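Local coordinates for protein flavodoxin (Aquifex aeolicus, PDB 2ARK) that probably serves as a low-potential electron donor to redox enzymes, carrying FMN as its bound redox cofactor, at residues V9-R14 with K20-V25; V58-P61 with V67-K70; T126-V129 with L135-G138; A139-E144 with E148-A153. One frame throughout, in Å; residues are numbered along the deposited sequence.

Contact 1 of 4, residues V9-R14 with K20-V25; sequences VIYDTR and KMAELV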
loop_
_atom_site.group_PDB
_atom_site.type_symbol
_atom_site.label_atom_id
_atom_site.label_comp_id
_atom_site.label_asym_id
_atom_site.label_seq_id
_atom_site.Cartn_x
_atom_site.Cartn_y
_atom_site.Cartn_z
ATOM N N VAL A 9 -15.028 -19.119 -0.797
ATOM C CA VAL A 9 -13.595 -19.140 -0.562
ATOM C C VAL A 9 -12.968 -19.501 -1.898
ATOM O O VAL A 9 -13.164 -20.590 -2.395
ATOM C CB VAL A 9 -13.176 -20.118 0.562
ATOM C CG1 VAL A 9 -11.651 -20.025 0.840
ATOM C CG2 VAL A 9 -13.963 -19.820 1.813
ATOM N N ILE A 10 -12.240 -18.560 -2.486
ATOM C CA ILE A 10 -11.642 -18.788 -3.798
ATOM C C ILE A 10 -10.131 -18.596 -3.637
ATOM O O ILE A 10 -9.721 -17.662 -2.976
ATOM C CB ILE A 10 -12.301 -17.845 -4.866
ATOM C CG1 ILE A 10 -11.818 -18.155 -6.256
ATOM C CG2 ILE A 10 -12.110 -16.321 -4.545
ATOM C CD1 ILE A 10 -12.079 -16.935 -7.214
ATOM N N TYR A 11 -9.301 -19.497 -4.174
ATOM C CA TYR A 11 -7.827 -19.419 -3.931
ATOM C C TYR A 11 -7.033 -19.817 -5.179
ATOM O O TYR A 11 -7.497 -20.603 -6.003
ATOM C CB TYR A 11 -7.397 -20.290 -2.725
ATOM C CG TYR A 11 -7.625 -21.745 -3.010
ATOM C CD1 TYR A 11 -6.605 -22.545 -3.504
ATOM C CD2 TYR A 11 -8.894 -22.304 -2.882
ATOM C CE1 TYR A 11 -6.844 -23.879 -3.852
ATOM C CE2 TYR A 11 -9.131 -23.623 -3.197
ATOM C CZ TYR A 11 -8.107 -24.405 -3.675
ATOM O OH TYR A 11 -8.360 -25.707 -4.010
ATOM N N ASP A 12 -5.841 -19.235 -5.311
ATOM C CA ASP A 12 -4.803 -19.753 -6.168
ATOM C C ASP A 12 -3.748 -20.381 -5.260
ATOM O O ASP A 12 -3.742 -20.144 -4.044
ATOM C CB ASP A 12 -4.199 -18.633 -7.010
ATOM C CG ASP A 12 -3.367 -19.159 -8.186
ATOM O OD1 ASP A 12 -3.286 -20.383 -8.368
ATOM O OD2 ASP A 12 -2.752 -18.367 -8.917
ATOM N N THR A 13 -2.851 -21.176 -5.833
ATOM C CA THR A 13 -1.758 -21.785 -5.069
ATOM C C THR A 13 -0.573 -22.200 -5.992
ATOM O O THR A 13 -0.773 -22.613 -7.130
ATOM C CB THR A 13 -2.308 -23.004 -4.204
ATOM O OG1 THR A 13 -1.288 -23.483 -3.332
ATOM C CG2 THR A 13 -2.824 -24.164 -5.089
ATOM N N ARG A 14 0.664 -22.056 -5.534
ATOM C CA ARG A 14 1.765 -22.740 -6.234
ATOM C C ARG A 14 2.095 -24.135 -5.742
ATOM O O ARG A 14 2.268 -25.028 -6.567
ATOM C CB ARG A 14 3.054 -21.918 -6.436
ATOM C CG ARG A 14 3.359 -20.769 -5.477
ATOM C CD ARG A 14 4.927 -20.543 -5.398
ATOM N NE ARG A 14 5.612 -19.684 -6.400
ATOM C CZ ARG A 14 5.097 -19.178 -7.529
ATOM N NH1 ARG A 14 3.826 -19.418 -7.890
ATOM N NH2 ARG A 14 5.870 -18.406 -8.306
ATOM N N LYS A 20 -4.269 -25.335 1.654
ATOM C CA LYS A 20 -4.447 -25.717 3.055
ATOM C C LYS A 20 -5.044 -24.560 3.895
ATOM O O LYS A 20 -5.979 -24.780 4.671
ATOM C CB LYS A 20 -3.141 -26.264 3.650
ATOM C CG LYS A 20 -2.890 -27.760 3.329
ATOM C CD LYS A 20 -2.537 -27.985 1.837
ATOM C CE LYS A 20 -3.119 -29.307 1.186
ATOM N NZ LYS A 20 -3.097 -29.272 -0.348
HETATM N N MSE A 21 -4.550 -23.329 3.704
HETATM C CA MSE A 21 -5.201 -22.151 4.303
HETATM C C MSE A 21 -6.658 -22.022 3.908
HETATM O O MSE A 21 -7.483 -21.735 4.744
HETATM C CB MSE A 21 -4.510 -20.855 3.914
HETATM C CG MSE A 21 -3.062 -20.770 4.301
HETATM SE SE MSE A 21 -2.315 -19.023 3.842
HETATM C CE MSE A 21 -3.021 -17.945 5.397
ATOM N N ALA A 22 -6.969 -22.236 2.638
ATOM C CA ALA A 22 -8.325 -22.020 2.089
ATOM C C ALA A 22 -9.326 -22.976 2.699
ATOM O O ALA A 22 -10.491 -22.623 2.928
ATOM C CB ALA A 22 -8.299 -22.192 0.603
ATOM N N GLU A 23 -8.848 -24.194 2.978
ATOM C CA GLU A 23 -9.692 -25.238 3.532
ATOM C C GLU A 23 -10.051 -24.882 4.969
ATOM O O GLU A 23 -11.173 -25.140 5.412
ATOM C CB GLU A 23 -8.988 -26.586 3.470
ATOM C CG GLU A 23 -8.973 -27.225 2.113
ATOM C CD GLU A 23 -7.985 -28.388 2.022
ATOM O OE1 GLU A 23 -7.138 -28.551 2.926
ATOM O OE2 GLU A 23 -8.043 -29.157 1.039
ATOM N N LEU A 24 -9.093 -24.286 5.680
ATOM C CA LEU A 24 -9.263 -23.859 7.062
ATOM C C LEU A 24 -10.139 -22.624 7.179
ATOM O O LEU A 24 -10.946 -22.529 8.110
ATOM C CB LEU A 24 -7.911 -23.612 7.716
ATOM C CG LEU A 24 -7.148 -24.906 8.054
ATOM C CD1 LEU A 24 -5.644 -24.643 8.216
ATOM C CD2 LEU A 24 -7.745 -25.637 9.263
ATOM N N VAL A 25 -9.995 -21.697 6.228
ATOM C CA VAL A 25 -10.903 -20.543 6.131
ATOM C C VAL A 25 -12.362 -21.026 5.952
ATOM O O VAL A 25 -13.284 -20.553 6.632
ATOM C CB VAL A 25 -10.486 -19.555 4.982
ATOM C CG1 VAL A 25 -11.519 -18.433 4.814
ATOM C CG2 VAL A 25 -9.125 -18.974 5.243
#
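Within the first beta-alpha-beta unit of the flavodoxin-like fold, Val9 and Tyr11 of strand 5-11 pack on Ala22 and Val25 of helix 17-30. The strand segment 9-11 and the helix segment 20-25 run almost exactly antiparallel, at 176°, and their axes come within 8.7 Å. Ala22 is the central residue. Its methyl approaches the Tyr11 ring obliquely, with Ala22 CB 3.5 Å from Tyr11 CD2. Tyr11 CG stands between its own backbone N and carbonyl carbon (chi1 65°), which brings the CG and CD2 side of the ring to this methyl. Val9 divides its two branches between two helix residues. Its CG1 meets Ala22, 3.5 Å from Ala22 O and 4.0 Å from Ala22 CB. Its CG2 reaches one turn further to Val25, 4.1 Å from Val25 CG1. All four residues are buried, and the small alanine probably lets the helix lie close to the strand. Beyond the strand, Asp12 and Thr13 begin the loop that in flavodoxins binds the FMN phosphate. A phosphate ion lies near Thr13. Leu39 of strand 35-41 and Phe94 of strand 90-97 also touch Val9 and Ala22, while Met21 and Leu24 turn to helix 148-168.

Contact 2 of 4, residues V58-P61 with V67-K70; sequences VGSP and VSWK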
loop_
_atom_site.group_PDB
_atom_site.type_symbol
_atom_site.label_atom_id
_atom_site.label_comp_id
_atom_site.label_asym_id
_atom_site.label_seq_id
_atom_site.Cartn_x
_atom_site.Cartn_y
_atom_site.Cartn_z
ATOM N N VAL A 58 -10.424 -14.341 -0.444
ATOM C CA VAL A 58 -9.644 -14.541 -1.652
ATOM C C VAL A 58 -8.209 -14.786 -1.217
ATOM O O VAL A 58 -7.636 -13.959 -0.540
ATOM C CB VAL A 58 -9.739 -13.286 -2.586
ATOM C CG1 VAL A 58 -8.812 -13.442 -3.812
ATOM C CG2 VAL A 58 -11.205 -12.972 -2.983
ATOM N N GLY A 59 -7.643 -15.934 -1.568
ATOM C CA GLY A 59 -6.292 -16.273 -1.131
ATOM C C GLY A 59 -5.344 -16.458 -2.276
ATOM O O GLY A 59 -5.727 -16.918 -3.355
ATOM N N SER A 60 -4.098 -16.078 -2.063
ATOM C CA SER A 60 -3.107 -16.251 -3.086
ATOM C C SER A 60 -1.781 -16.521 -2.424
ATOM O O SER A 60 -1.532 -16.002 -1.329
ATOM C CB SER A 60 -2.981 -14.962 -3.884
ATOM O OG SER A 60 -1.937 -15.025 -4.868
ATOM N N PRO A 61 -0.890 -17.277 -3.096
ATOM C CA PRO A 61 0.497 -17.262 -2.630
ATOM C C PRO A 61 1.039 -15.836 -2.748
ATOM O O PRO A 61 0.577 -15.062 -3.602
ATOM C CB PRO A 61 1.210 -18.193 -3.629
ATOM C CG PRO A 61 0.306 -18.220 -4.871
ATOM C CD PRO A 61 -1.085 -18.111 -4.297
ATOM N N VAL A 67 -0.753 -10.562 -5.106
ATOM C CA VAL A 67 -1.643 -11.554 -5.737
ATOM C C VAL A 67 -0.964 -12.196 -6.937
ATOM O O VAL A 67 -0.216 -11.523 -7.665
ATOM C CB VAL A 67 -2.883 -10.988 -6.469
ATOM C CG1 VAL A 67 -4.198 -11.643 -5.989
ATOM C CG2 VAL A 67 -2.883 -9.486 -6.663
ATOM N N SER A 68 -1.305 -13.463 -7.182
ATOM C CA SER A 68 -0.809 -14.163 -8.342
ATOM C C SER A 68 -1.464 -13.646 -9.627
ATOM O O SER A 68 -2.568 -13.032 -9.625
ATOM C CB SER A 68 -1.081 -15.645 -8.193
ATOM O OG SER A 68 -2.442 -15.893 -8.388
ATOM N N TRP A 69 -0.797 -13.911 -10.729
ATOM C CA TRP A 69 -1.296 -13.461 -11.998
ATOM C C TRP A 69 -2.612 -14.171 -12.376
ATOM O O TRP A 69 -3.478 -13.554 -13.048
ATOM C CB TRP A 69 -0.211 -13.565 -13.080
ATOM C CG TRP A 69 0.081 -14.927 -13.622
ATOM C CD1 TRP A 69 1.127 -15.731 -13.284
ATOM C CD2 TRP A 69 -0.646 -15.630 -14.669
ATOM N NE1 TRP A 69 1.092 -16.896 -14.041
ATOM C CE2 TRP A 69 -0.008 -16.876 -14.855
ATOM C CE3 TRP A 69 -1.798 -15.336 -15.430
ATOM C CZ2 TRP A 69 -0.463 -17.825 -15.791
ATOM C CZ3 TRP A 69 -2.265 -16.285 -16.338
ATOM C CH2 TRP A 69 -1.581 -17.511 -16.530
ATOM N N LYS A 70 -2.781 -15.431 -11.942
ATOM C CA LYS A 70 -4.015 -16.153 -12.250
ATOM C C LYS A 70 -5.183 -15.568 -11.448
ATOM O O LYS A 70 -6.280 -15.462 -11.979
ATOM C CB LYS A 70 -3.895 -17.699 -12.112
ATOM C CG LYS A 70 -3.352 -18.417 -13.380
ATOM C CD LYS A 70 -3.503 -19.927 -13.278
ATOM C CE LYS A 70 -2.871 -20.697 -14.426
ATOM N NZ LYS A 70 -2.898 -22.224 -14.262
#
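Ser60 meets Val67 and Ser68 through its hydroxyl. Ser60 OG lies anti to its backbone N (chi1 176°), which points it at the 67-70 segment. There it accepts a bond from Ser68 N at 2.9 Å, with an N-H...O angle of 142°. The same hydroxyl donates a hydrogen bond to Pro61 O, 2.8 Å from Ser60 OG. The donor there is tilted 19° from the carbonyl plane. Two bonds thus fix the rotation of this buried hydroxyl. Val67 adds an apolar touch, with its CG1 4.1 Å from Ser60 CB. The contact joins the C-terminal part of strand 55-61 to the start of helix 69-78, the first connection of a beta-alpha-beta unit that continues to strand 90-97. Ser68 is the N-cap of that helix: its OG caps Met71 N and also bonds Asp12 OD2. Ser68 CB stays beside the strand, 3.5 Å from Ser60 OG. With an alanine in place of Ser60, Ser68 N would probably lose its acceptor and the segment before the helix its polar tie to the strand. Val67 O takes a bond from Lys72 of a second subunit, and a phosphate ion lies about 4 Å from the Pro61 side chain.

Contact 3 of 4, residues T126-V129 with L135-G138; sequences TDYV and LHYG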
loop_
_atom_site.group_PDB
_atom_site.type_symbol
_atom_site.label_atom_id
_atom_site.label_comp_id
_atom_site.label_asym_id
_atom_site.label_seq_id
_atom_site.Cartn_x
_atom_site.Cartn_y
_atom_site.Cartn_z
ATOM N N THR A 126 -9.069 -8.240 14.076
ATOM C CA THR A 126 -8.318 -7.781 15.256
ATOM C C THR A 126 -7.880 -8.929 16.164
ATOM O O THR A 126 -6.842 -8.850 16.816
ATOM C CB THR A 126 -9.160 -6.828 16.101
ATOM O OG1 THR A 126 -10.462 -7.380 16.254
ATOM C CG2 THR A 126 -9.274 -5.440 15.436
ATOM N N ASP A 127 -8.689 -9.981 16.217
ATOM C CA ASP A 127 -8.437 -11.136 17.094
ATOM C C ASP A 127 -6.982 -11.571 17.151
ATOM O O ASP A 127 -6.319 -11.701 16.129
ATOM C CB ASP A 127 -9.278 -12.348 16.667
ATOM C CG ASP A 127 -10.743 -12.058 16.693
ATOM O OD1 ASP A 127 -11.108 -10.846 16.709
ATOM O OD2 ASP A 127 -11.520 -13.036 16.717
ATOM N N TYR A 128 -6.503 -11.776 18.376
ATOM C CA TYR A 128 -5.278 -12.516 18.587
ATOM C C TYR A 128 -5.610 -13.963 18.879
ATOM O O TYR A 128 -6.345 -14.317 19.806
ATOM C CB TYR A 128 -4.459 -11.946 19.705
ATOM C CG TYR A 128 -3.534 -10.851 19.292
ATOM C CD1 TYR A 128 -4.032 -9.619 18.828
ATOM C CD2 TYR A 128 -2.149 -11.013 19.415
ATOM C CE1 TYR A 128 -3.163 -8.570 18.473
ATOM C CE2 TYR A 128 -1.274 -9.977 19.087
ATOM C CZ TYR A 128 -1.792 -8.763 18.613
ATOM O OH TYR A 128 -0.930 -7.754 18.303
ATOM N N VAL A 129 -5.016 -14.791 18.064
ATOM C CA VAL A 129 -5.375 -16.147 17.931
ATOM C C VAL A 129 -4.201 -16.893 18.577
ATOM O O VAL A 129 -4.266 -18.072 18.899
ATOM C CB VAL A 129 -5.597 -16.324 16.424
ATOM C CG1 VAL A 129 -4.567 -17.209 15.748
ATOM C CG2 VAL A 129 -7.068 -16.569 16.095
ATOM N N LEU A 135 -4.087 -11.289 12.520
ATOM C CA LEU A 135 -4.508 -11.364 11.130
ATOM C C LEU A 135 -5.194 -10.067 10.699
ATOM O O LEU A 135 -6.257 -10.068 10.042
ATOM C CB LEU A 135 -5.391 -12.610 10.914
ATOM C CG LEU A 135 -6.662 -12.908 11.732
ATOM C CD1 LEU A 135 -7.709 -13.582 10.821
ATOM C CD2 LEU A 135 -6.360 -13.761 12.992
ATOM N N HIS A 136 -4.529 -8.953 11.019
ATOM C CA HIS A 136 -5.082 -7.612 10.835
ATOM C C HIS A 136 -5.500 -7.219 9.419
ATOM O O HIS A 136 -6.424 -6.403 9.246
ATOM C CB HIS A 136 -4.132 -6.539 11.420
ATOM C CG HIS A 136 -4.024 -6.574 12.904
ATOM N ND1 HIS A 136 -4.755 -7.440 13.688
ATOM C CD2 HIS A 136 -3.288 -5.827 13.760
ATOM C CE1 HIS A 136 -4.467 -7.236 14.959
ATOM N NE2 HIS A 136 -3.584 -6.258 15.029
ATOM N N TYR A 137 -4.787 -7.740 8.425
ATOM C CA TYR A 137 -5.073 -7.442 6.995
ATOM C C TYR A 137 -5.513 -8.688 6.238
ATOM O O TYR A 137 -5.858 -8.638 5.052
ATOM C CB TYR A 137 -3.906 -6.668 6.325
ATOM C CG TYR A 137 -3.690 -5.403 7.115
ATOM C CD1 TYR A 137 -2.691 -5.324 8.101
ATOM C CD2 TYR A 137 -4.576 -4.340 6.983
ATOM C CE1 TYR A 137 -2.552 -4.156 8.916
ATOM C CE2 TYR A 137 -4.465 -3.165 7.804
ATOM C CZ TYR A 137 -3.444 -3.081 8.750
ATOM O OH TYR A 137 -3.331 -1.928 9.541
ATOM N N GLY A 138 -5.533 -9.801 6.952
ATOM C CA GLY A 138 -5.973 -11.072 6.398
ATOM C C GLY A 138 -5.145 -12.147 7.044
ATOM O O GLY A 138 -4.144 -11.850 7.714
#
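This is a mixed contact of side chains with backbone, in which His136 and Leu135 fit against Thr126 to Val129 at the C-terminal part of strand 121-128. The second segment lies at the loop between strands 133-135 and 139-142. His136 places its ring edge against the strand: Thr126 O lies near the ring plane, 3.4 Å from His136 CE1. The same His136 CE1 also comes within 4.0 Å of Tyr128 CE1. The two rings cross at a slant, with planes at 72° and centroids 6.0 Å apart. Leu135 packs against Asp127 and Val129. Its CD2 sits 3.8 Å from Asp127 O and 4.2 Å from Val129 CG2. Leu135 CG stands between its backbone N and carbonyl carbon (chi1 55°), and this turns the branch toward those residues. The polar ends are tied down elsewhere. Asp127 forms salt bridges with Arg156, Arg160 and Arg185, and Thr126 OG1 bonds Asp87 of a third subunit. Tyr128 also packs on Trp83 of that third subunit. Since His136 ND1 bonds the carbonyl oxygen of Val125, ND1 probably carries a proton. That bond would hold the ring in one orientation, and the adjacent CE1-H, somewhat polarised, could add a weak attraction to Thr126 O.

Contact 4 of 4, residues A139-E144 with E148-A153; sequences AVVAGE and EEEKEA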
loop_
_atom_site.group_PDB
_atom_site.type_symbol
_atom_site.label_atom_id
_atom_site.label_comp_id
_atom_site.label_asym_id
_atom_site.label_seq_id
_atom_site.Cartn_x
_atom_site.Cartn_y
_atom_site.Cartn_z
ATOM N N ALA A 139 -5.548 -13.388 6.866
ATOM C CA ALA A 139 -4.764 -14.494 7.407
ATOM C C ALA A 139 -3.453 -14.651 6.612
ATOM O O ALA A 139 -3.465 -14.697 5.404
ATOM C CB ALA A 139 -5.598 -15.794 7.435
ATOM N N VAL A 140 -2.316 -14.684 7.302
ATOM C CA VAL A 140 -1.001 -14.820 6.653
ATOM C C VAL A 140 -0.180 -15.916 7.387
ATOM O O VAL A 140 -0.294 -16.076 8.614
ATOM C CB VAL A 140 -0.213 -13.441 6.606
ATOM C CG1 VAL A 140 -0.955 -12.388 5.735
ATOM C CG2 VAL A 140 0.041 -12.874 8.045
ATOM N N VAL A 141 0.622 -16.666 6.628
ATOM C CA VAL A 141 1.462 -17.733 7.149
ATOM C C VAL A 141 2.721 -17.791 6.286
ATOM O O VAL A 141 2.693 -17.402 5.113
ATOM C CB VAL A 141 0.721 -19.141 7.116
ATOM C CG1 VAL A 141 1.646 -20.232 7.596
ATOM C CG2 VAL A 141 -0.565 -19.144 8.004
ATOM N N ALA A 142 3.840 -18.242 6.843
ATOM C CA ALA A 142 4.952 -18.600 5.990
ATOM C C ALA A 142 4.921 -20.119 5.760
ATOM O O ALA A 142 4.897 -20.908 6.722
ATOM C CB ALA A 142 6.262 -18.141 6.574
ATOM N N GLY A 143 4.883 -20.529 4.497
ATOM C CA GLY A 143 4.718 -21.943 4.151
ATOM C C GLY A 143 3.330 -22.496 4.461
ATOM O O GLY A 143 2.322 -21.794 4.342
ATOM N N GLU A 144 3.278 -23.763 4.872
ATOM C CA GLU A 144 2.016 -24.412 5.213
ATOM C C GLU A 144 1.520 -24.036 6.644
ATOM O O GLU A 144 2.322 -23.935 7.572
ATOM C CB GLU A 144 2.154 -25.934 5.039
ATOM C CG GLU A 144 0.950 -26.742 5.514
ATOM C CD GLU A 144 1.181 -28.252 5.529
ATOM O OE1 GLU A 144 2.349 -28.720 5.461
ATOM O OE2 GLU A 144 0.169 -28.984 5.602
ATOM N N GLU A 148 -0.737 -24.574 15.727
ATOM C CA GLU A 148 -2.082 -24.345 16.210
ATOM C C GLU A 148 -2.603 -22.917 15.928
ATOM O O GLU A 148 -3.732 -22.745 15.453
ATOM C CB GLU A 148 -2.192 -24.717 17.698
ATOM C CG GLU A 148 -3.619 -25.058 18.094
ATOM C CD GLU A 148 -4.386 -25.723 16.925
ATOM O OE1 GLU A 148 -4.213 -26.968 16.739
ATOM O OE2 GLU A 148 -5.126 -24.986 16.183
ATOM N N GLU A 149 -1.774 -21.907 16.201
ATOM C CA GLU A 149 -2.182 -20.529 15.950
ATOM C C GLU A 149 -2.287 -20.192 14.440
ATOM O O GLU A 149 -3.182 -19.434 14.036
ATOM C CB GLU A 149 -1.312 -19.530 16.731
ATOM C CG GLU A 149 0.192 -19.612 16.487
ATOM C CD GLU A 149 1.002 -18.761 17.486
ATOM O OE1 GLU A 149 2.118 -18.300 17.132
ATOM O OE2 GLU A 149 0.518 -18.544 18.625
ATOM N N GLU A 150 -1.413 -20.787 13.620
ATOM C CA GLU A 150 -1.491 -20.625 12.171
ATOM C C GLU A 150 -2.776 -21.213 11.621
ATOM O O GLU A 150 -3.421 -20.594 10.780
ATOM C CB GLU A 150 -0.292 -21.251 11.470
ATOM C CG GLU A 150 0.967 -20.493 11.753
ATOM C CD GLU A 150 2.210 -21.155 11.205
ATOM O OE1 GLU A 150 2.240 -22.401 11.043
ATOM O OE2 GLU A 150 3.168 -20.402 10.926
ATOM N N LYS A 151 -3.146 -22.403 12.111
ATOM C CA LYS A 151 -4.383 -23.064 11.676
ATOM C C LYS A 151 -5.589 -22.240 12.125
ATOM O O LYS A 151 -6.549 -22.054 11.364
ATOM C CB LYS A 151 -4.432 -24.533 12.139
ATOM C CG LYS A 151 -3.234 -25.363 11.601
ATOM C CD LYS A 151 -3.482 -26.882 11.437
ATOM C CE LYS A 151 -2.864 -27.752 12.567
ATOM N NZ LYS A 151 -2.885 -29.276 12.311
ATOM N N GLU A 152 -5.486 -21.691 13.336
ATOM C CA GLU A 152 -6.573 -20.928 13.961
ATOM C C GLU A 152 -6.783 -19.562 13.325
ATOM O O GLU A 152 -7.921 -19.127 13.193
ATOM C CB GLU A 152 -6.395 -20.835 15.492
ATOM C CG GLU A 152 -7.626 -20.338 16.279
ATOM C CD GLU A 152 -8.950 -21.039 15.923
ATOM O OE1 GLU A 152 -9.987 -20.343 15.913
ATOM O OE2 GLU A 152 -8.969 -22.270 15.643
ATOM N N ALA A 153 -5.695 -18.900 12.915
ATOM C CA ALA A 153 -5.787 -17.639 12.143
ATOM C C ALA A 153 -6.682 -17.820 10.913
ATOM O O ALA A 153 -7.516 -16.964 10.618
ATOM C CB ALA A 153 -4.398 -17.167 11.725
#
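Glu150 lies across Val141, its chain extended beyond CG, so that both valine methyls are met. The two side chains pass at a slant. Near the helix, Glu150 CB is 4.1 Å from Val141 CG2. Further out, the carboxylate comes over the other branch, with Glu150 OE2 3.7 Å from Val141 CG1. Val141 CG1 is anti to the backbone N (chi1 177°), and this aims it at the carboxylate end. Glu150 OE1 takes hydrogen bonds from the backbone N atoms of Arg146 and Ser147, just ahead of the helix. With an alanine here, those two N-H groups would probably lack their acceptor, and Val141 CG1 would lose its cover. About one helical turn after Glu150, Ala153 O lies 3.9 Å from Ala139 CB of the strand. Ala153 in turn points its CB toward the strand. Met21 of helix 17-30 touches Ala139 and Val141, and Phe133 touches Glu150 and Ala153. Strand 139-142 pairs with strand 90-97 in the parallel sheet. Packing of such a strand on the helix that follows it, here 148-168, belongs to the layered alpha/beta fold of flavodoxins.

Overall arrangement
All four contacts reach one parallel sheet. Contacts 1 and 2 lie on neighbouring strands, with centres about 10 Å apart. They join where Asp12 N meets Gly59 O at 3.0 Å, a probable hydrogen bond. A phosphate ion lies close to each, at Thr13 and Pro61, consistent with the FMN phosphate end of the cofactor site. Contact 4 touches contact 1 through Met21, whose CE is 3.8 Å from Val141 CG2. It also meets contact 3, where Leu135 CD1 lies 3.4 Å from Ala153 O. Contacts 2 and 3 are the most separated, with centres about 20 Å apart. Contacts 3 and 4 both touch a fourth subunit.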